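Local atomic coordinates of amidase, hydantoinase/carbamoylase family (Burkholderia vietnamiensis, PDB entry 5I4M), a protein that probably hydrolyses N-carbamoyl-L-amino acids, as a dimeric zinc-dependent amidase of the peptidase M20 family that binds two zinc ions per subunit. Residues W236-Q244 with I330-A339. Residues are numbered along the deposited sequence; the frame is centred on the assembly and turned at random. Where two conformers were deposited one is given.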
ATOM      1  N   TRP A 236     -18.016   8.601   5.039  1.00  6.28           N
ATOM      2  CA  TRP A 236     -16.726   8.117   4.562  1.00  8.05           C
ATOM      3  C   TRP A 236     -15.853   9.288   4.131  1.00  9.27           C
ATOM      4  O   TRP A 236     -16.345  10.287   3.596  1.00  9.50           O
ATOM      5  CB  TRP A 236     -16.873   7.175   3.363  1.00  8.55           C
ATOM      6  CG  TRP A 236     -17.580   5.874   3.620  1.00  5.71           C
ATOM      7  CD1 TRP A 236     -18.299   5.516   4.725  1.00  9.49           C
ATOM      8  CD2 TRP A 236     -17.630   4.760   2.725  1.00  5.55           C
ATOM      9  NE1 TRP A 236     -18.798   4.235   4.571  1.00  7.13           N
ATOM     10  CE2 TRP A 236     -18.397   3.752   3.349  1.00  6.24           C
ATOM     11  CE3 TRP A 236     -17.090   4.518   1.452  1.00 10.63           C
ATOM     12  CZ2 TRP A 236     -18.642   2.514   2.741  1.00  6.19           C
ATOM     13  CZ3 TRP A 236     -17.325   3.289   0.854  1.00  8.86           C
ATOM     14  CH2 TRP A 236     -18.094   2.304   1.498  1.00  6.97           C
ATOM     15  N   TYR A 237     -14.544   9.132   4.325  1.00  9.51           N
ATOM     16  CA  TYR A 237     -13.589  10.199   4.058  1.00  8.15           C
ATOM     17  C   TYR A 237     -12.405   9.660   3.273  1.00  5.91           C
ATOM     18  O   TYR A 237     -12.079   8.473   3.346  1.00  6.97           O
ATOM     19  CB  TYR A 237     -13.041  10.822   5.353  1.00  7.81           C
ATOM     20  CG  TYR A 237     -14.094  11.284   6.314  1.00  6.59           C
ATOM     21  CD1 TYR A 237     -14.758  10.378   7.137  1.00  8.85           C
ATOM     22  CD2 TYR A 237     -14.417  12.627   6.420  1.00  9.20           C
ATOM     23  CE1 TYR A 237     -15.724  10.799   8.023  1.00  7.59           C
ATOM     24  CE2 TYR A 237     -15.380  13.059   7.318  1.00  9.24           C
ATOM     25  CZ  TYR A 237     -16.028  12.137   8.114  1.00  8.87           C
ATOM     26  OH  TYR A 237     -16.991  12.557   9.003  1.00  9.94           O
ATOM     27  N   GLU A 238     -11.751  10.570   2.551  1.00  6.51           N
ATOM     28  CA  GLU A 238     -10.441  10.356   1.957  1.00  7.98           C
ATOM     29  C   GLU A 238      -9.507  11.444   2.470  1.00  7.35           C
ATOM     30  O   GLU A 238      -9.843  12.633   2.416  1.00  9.37           O
ATOM     31  CB  GLU A 238     -10.510  10.384   0.424  1.00  8.67           C
ATOM     32  CG  GLU A 238     -11.226   9.163  -0.169  1.00 10.74           C
ATOM     33  CD  GLU A 238     -11.291   9.163  -1.692  1.00 15.67           C
ATOM     34  OE1 GLU A 238     -11.743   8.143  -2.260  1.00 13.05           O
ATOM     35  OE2 GLU A 238     -10.886  10.164  -2.321  1.00 11.61           O
ATOM     36  N   ILE A 239      -8.350  11.043   2.982  1.00  6.59           N
ATOM     37  CA  ILE A 239      -7.385  11.983   3.539  1.00  6.19           C
ATOM     38  C   ILE A 239      -6.035  11.708   2.899  1.00 11.64           C
ATOM     39  O   ILE A 239      -5.593  10.555   2.849  1.00  8.95           O
ATOM     40  CB  ILE A 239      -7.281  11.857   5.070  1.00  6.74           C
ATOM     41  CG1 ILE A 239      -8.616  12.209   5.721  1.00  9.56           C
ATOM     42  CG2 ILE A 239      -6.197  12.793   5.599  1.00  8.04           C
ATOM     43  CD1 ILE A 239      -8.669  11.919   7.217  1.00 11.81           C
ATOM     44  N   THR A 240      -5.387  12.755   2.398  1.00  7.18           N
ATOM     45  CA  THR A 240      -3.990  12.656   1.995  1.00  8.40           C
ATOM     46  C   THR A 240      -3.182  13.597   2.878  1.00  8.98           C
ATOM     47  O   THR A 240      -3.492  14.791   2.958  1.00 10.70           O
ATOM     48  CB  THR A 240      -3.801  13.005   0.515  1.00 10.68           C
ATOM     49  OG1 THR A 240      -4.506  12.057  -0.298  1.00 12.10           O
ATOM     50  CG2 THR A 240      -2.320  12.969   0.147  1.00  8.62           C
ATOM     51  N   PHE A 241      -2.190  13.048   3.576  1.00  8.02           N
ATOM     52  CA  PHE A 241      -1.172  13.842   4.252  1.00  6.70           C
ATOM     53  C   PHE A 241       0.023  13.995   3.322  1.00  8.86           C
ATOM     54  O   PHE A 241       0.479  13.012   2.729  1.00  9.25           O
ATOM     55  CB  PHE A 241      -0.688  13.160   5.534  1.00  6.69           C
ATOM     56  CG  PHE A 241      -1.565  13.369   6.730  1.00  9.25           C
ATOM     57  CD1 PHE A 241      -2.228  14.562   6.932  1.00 12.23           C
ATOM     58  CD2 PHE A 241      -1.681  12.370   7.682  1.00  6.78           C
ATOM     59  CE1 PHE A 241      -3.021  14.751   8.064  1.00 10.27           C
ATOM     60  CE2 PHE A 241      -2.466  12.549   8.804  1.00 13.66           C
ATOM     61  CZ  PHE A 241      -3.139  13.746   8.991  1.00 14.19           C
ATOM     62  N   THR A 242       0.557  15.206   3.226  1.00  8.56           N
ATOM     63  CA  THR A 242       1.802  15.430   2.499  1.00  7.77           C
ATOM     64  C   THR A 242       2.849  15.979   3.457  1.00 11.42           C
ATOM     65  O   THR A 242       2.622  17.003   4.114  1.00 11.32           O
ATOM     66  CB  THR A 242       1.594  16.377   1.321  1.00  9.52           C
ATOM     67  OG1 THR A 242       0.573  15.849   0.459  1.00  8.66           O
ATOM     68  CG2 THR A 242       2.899  16.505   0.533  1.00 11.92           C
ATOM     69  N   GLY A 243       3.979  15.280   3.558  1.00  8.81           N
ATOM     70  CA  GLY A 243       5.123  15.768   4.302  1.00 10.10           C
ATOM     71  C   GLY A 243       6.296  15.957   3.365  1.00  9.12           C
ATOM     72  O   GLY A 243       6.158  16.590   2.318  1.00 10.63           O
ATOM     73  N   GLN A 244       7.452  15.399   3.698  1.00  7.66           N
ATOM     74  CA  GLN A 244       8.598  15.498   2.803  1.00  8.70           C
ATOM     75  C   GLN A 244       9.383  14.201   2.863  1.00  9.54           C
ATOM     76  O   GLN A 244       9.894  13.844   3.926  1.00  8.91           O
ATOM     77  CB  GLN A 244       9.496  16.681   3.173  1.00 11.61           C
ATOM     78  CG  GLN A 244      10.741  16.773   2.304  1.00 16.71           C
ATOM     79  CD  GLN A 244      11.576  18.010   2.587  1.00 21.31           C
ATOM     80  OE1 GLN A 244      11.988  18.253   3.720  1.00 22.05           O
ATOM     81  NE2 GLN A 244      11.831  18.798   1.551  1.00 19.18           N
ATOM     82  N   ILE A 330      -2.988  16.691  14.576  1.00 11.59           N
ATOM     83  CA  ILE A 330      -1.891  15.791  14.236  1.00 12.44           C
ATOM     84  C   ILE A 330      -1.041  16.385  13.123  1.00 13.69           C
ATOM     85  O   ILE A 330       0.195  16.351  13.181  1.00 12.85           O
ATOM     86  CB  ILE A 330      -2.451  14.404  13.860  1.00 11.52           C
ATOM     87  CG1 ILE A 330      -2.927  13.677  15.121  1.00 11.07           C
ATOM     88  CG2 ILE A 330      -1.406  13.581  13.108  1.00 12.37           C
ATOM     89  CD1 ILE A 330      -3.856  12.500  14.842  1.00 10.83           C
ATOM     90  N   ALA A 331      -1.685  16.947  12.097  1.00  8.91           N
ATOM     91  CA  ALA A 331      -0.935  17.517  10.982  1.00 12.85           C
ATOM     92  C   ALA A 331      -0.130  18.726  11.427  1.00 15.28           C
ATOM     93  O   ALA A 331       1.011  18.919  10.987  1.00 16.38           O
ATOM     94  CB  ALA A 331      -1.881  17.903   9.847  1.00 12.23           C
ATOM     95  N   ALA A 332      -0.712  19.550  12.302  1.00 14.81           N
ATOM     96  CA  ALA A 332      -0.020  20.745  12.771  1.00 17.78           C
ATOM     97  C   ALA A 332       1.194  20.389  13.613  1.00 15.74           C
ATOM     98  O   ALA A 332       2.215  21.086  13.560  1.00 18.33           O
ATOM     99  CB  ALA A 332      -0.978  21.627  13.571  1.00 18.72           C
ATOM    100  N   ASP A 333       1.097  19.321  14.407  1.00 15.27           N
ATOM    101  CA  ASP A 333       2.212  18.933  15.264  0.53 17.12           C
ATOM    102  C   ASP A 333       3.400  18.444  14.443  1.00 17.70           C
ATOM    103  O   ASP A 333       4.554  18.738  14.776  1.00 18.80           O
ATOM    104  CB  ASP A 333       1.759  17.862  16.253  0.53 18.24           C
ATOM    105  CG  ASP A 333       2.902  17.295  17.061  0.53 23.23           C
ATOM    106  OD1 ASP A 333       3.357  17.973  18.007  0.53 24.40           O
ATOM    107  OD2 ASP A 333       3.345  16.171  16.751  0.53 27.22           O
ATOM    108  N   ILE A 334       3.139  17.708  13.371  1.00  9.79           N
ATOM    109  CA  ILE A 334       4.207  17.186  12.522  1.00 12.02           C
ATOM    110  C   ILE A 334       4.628  18.206  11.472  1.00 16.33           C
ATOM    111  O   ILE A 334       5.805  18.290  11.112  1.00 14.52           O
ATOM    112  CB  ILE A 334       3.746  15.866  11.869  1.00 10.28           C
ATOM    113  CG1 ILE A 334       3.441  14.823  12.939  1.00  9.29           C
ATOM    114  CG2 ILE A 334       4.793  15.333  10.867  1.00 10.17           C
ATOM    115  CD1 ILE A 334       2.761  13.584  12.388  1.00 10.17           C
ATOM    116  N   GLY A 335       3.685  18.987  10.963  1.00 12.61           N
ATOM    117  CA  GLY A 335       3.979  19.864   9.848  1.00 15.45           C
ATOM    118  C   GLY A 335       3.576  19.251   8.523  1.00 16.80           C
ATOM    119  O   GLY A 335       4.278  19.390   7.517  1.00 18.63           O
ATOM    120  N   LEU A 336       2.443  18.571   8.506  1.00 14.04           N
ATOM    121  CA  LEU A 336       1.907  17.980   7.291  1.00 10.65           C
ATOM    122  C   LEU A 336       0.857  18.901   6.682  1.00 12.34           C
ATOM    123  O   LEU A 336       0.159  19.624   7.396  1.00 12.15           O
ATOM    124  CB  LEU A 336       1.286  16.615   7.594  1.00  7.94           C
ATOM    125  CG  LEU A 336       2.189  15.595   8.284  1.00 10.99           C
ATOM    126  CD1 LEU A 336       1.385  14.356   8.701  1.00  7.57           C
ATOM    127  CD2 LEU A 336       3.337  15.191   7.360  1.00 10.59           C
ATOM    128  N   ASP A 337       0.760  18.874   5.347  1.00  9.39           N
ATOM    129  CA  ASP A 337      -0.376  19.448   4.636  1.00 13.33           C
ATOM    130  C   ASP A 337      -1.488  18.407   4.582  1.00 14.12           C
ATOM    131  O   ASP A 337      -1.219  17.214   4.435  1.00 13.40           O
ATOM    132  CB  ASP A 337       0.015  19.867   3.215  1.00 14.64           C
ATOM    133  CG  ASP A 337       0.997  21.026   3.194  1.00 28.81           C
ATOM    134  OD1 ASP A 337       1.008  21.819   4.158  1.00 30.14           O
ATOM    135  OD2 ASP A 337       1.758  21.142   2.210  1.00 35.67           O
ATOM    136  N   THR A 338      -2.739  18.856   4.701  1.00 12.21           N
ATOM    137  CA  THR A 338      -3.876  17.944   4.781  1.00 10.39           C
ATOM    138  C   THR A 338      -4.863  18.222   3.666  1.00 11.81           C
ATOM    139  O   THR A 338      -5.297  19.365   3.486  1.00 14.23           O
ATOM    140  CB  THR A 338      -4.608  18.063   6.114  1.00 12.97           C
ATOM    141  OG1 THR A 338      -3.684  17.844   7.181  1.00 17.06           O
ATOM    142  CG2 THR A 338      -5.720  17.023   6.186  1.00 12.61           C
ATOM    143  N   ALA A 339      -5.236  17.171   2.942  1.00 10.09           N
ATOM    144  CA  ALA A 339      -6.366  17.209   2.023  1.00 10.58           C
ATOM    145  C   ALA A 339      -7.392  16.234   2.580  1.00 13.22           C
ATOM    146  O   ALA A 339      -7.161  15.026   2.579  1.00 12.18           O
ATOM    147  CB  ALA A 339      -5.944  16.821   0.608  1.00 12.09           C
TER
HETATM  148  O   HOH W   1       4.712  19.544   2.962  1.00 45.21           O
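The ring of Phe241 fills a hollow lined by the last turns of helix 313-334, the turn at Gly335 and Leu336, and the start of strand 337-350. Its CG lies beside the backbone N (chi1 -82°), which drops the ring from the strand onto the helix. Leu336 crosses it at about a right angle and lays CD1 over one face, 3.9 Å from the ring centroid and displaced toward the rim, a CH-pi contact. In the plane of the ring, Thr338 OG1 meets the edge, 3.3 Å from Phe241 CE1, and the Thr338 side chain runs alongside, pointing the same way. Ala331 CB reaches Phe241 CE1 obliquely at 3.8 Å, Ile330 CG2 approaches CZ more loosely, and Val266 of helix 259-276 adds another wall. The second methyl of Leu336, CD2, settles on bare backbone at Gly243, 3.6 Å from its CA. This is helix-on-sheet packing in the M20 dimerisation domain, where strand 225-242 takes strand 337-350 along one edge and strand 297-310 along the other. Segments 236-242 and 337-339 run antiparallel, their axes at 161°. Thr240 pairs with Ala339 and Thr242 with Asp337 through two hydrogen bonds each; Phe241 and Thr338 form the non-hydrogen-bonded pair between them. Thr242 N to Asp337 O is 2.9 Å. Thr240, Thr242, Asp337 and Ala339 carry their side chains on the sheet face away from the helix. Gly335, with positive phi, turns the chain out of the helix, and Ala331 O accepts from both Gly335 N and Leu336 N, tying the turn that delivers Leu336 to the ring. Earlier on strand 225-242, Glu238 forms a salt bridge with Arg295 of the second subunit, and Trp236 touches bound 3-phosphoglyceric acid.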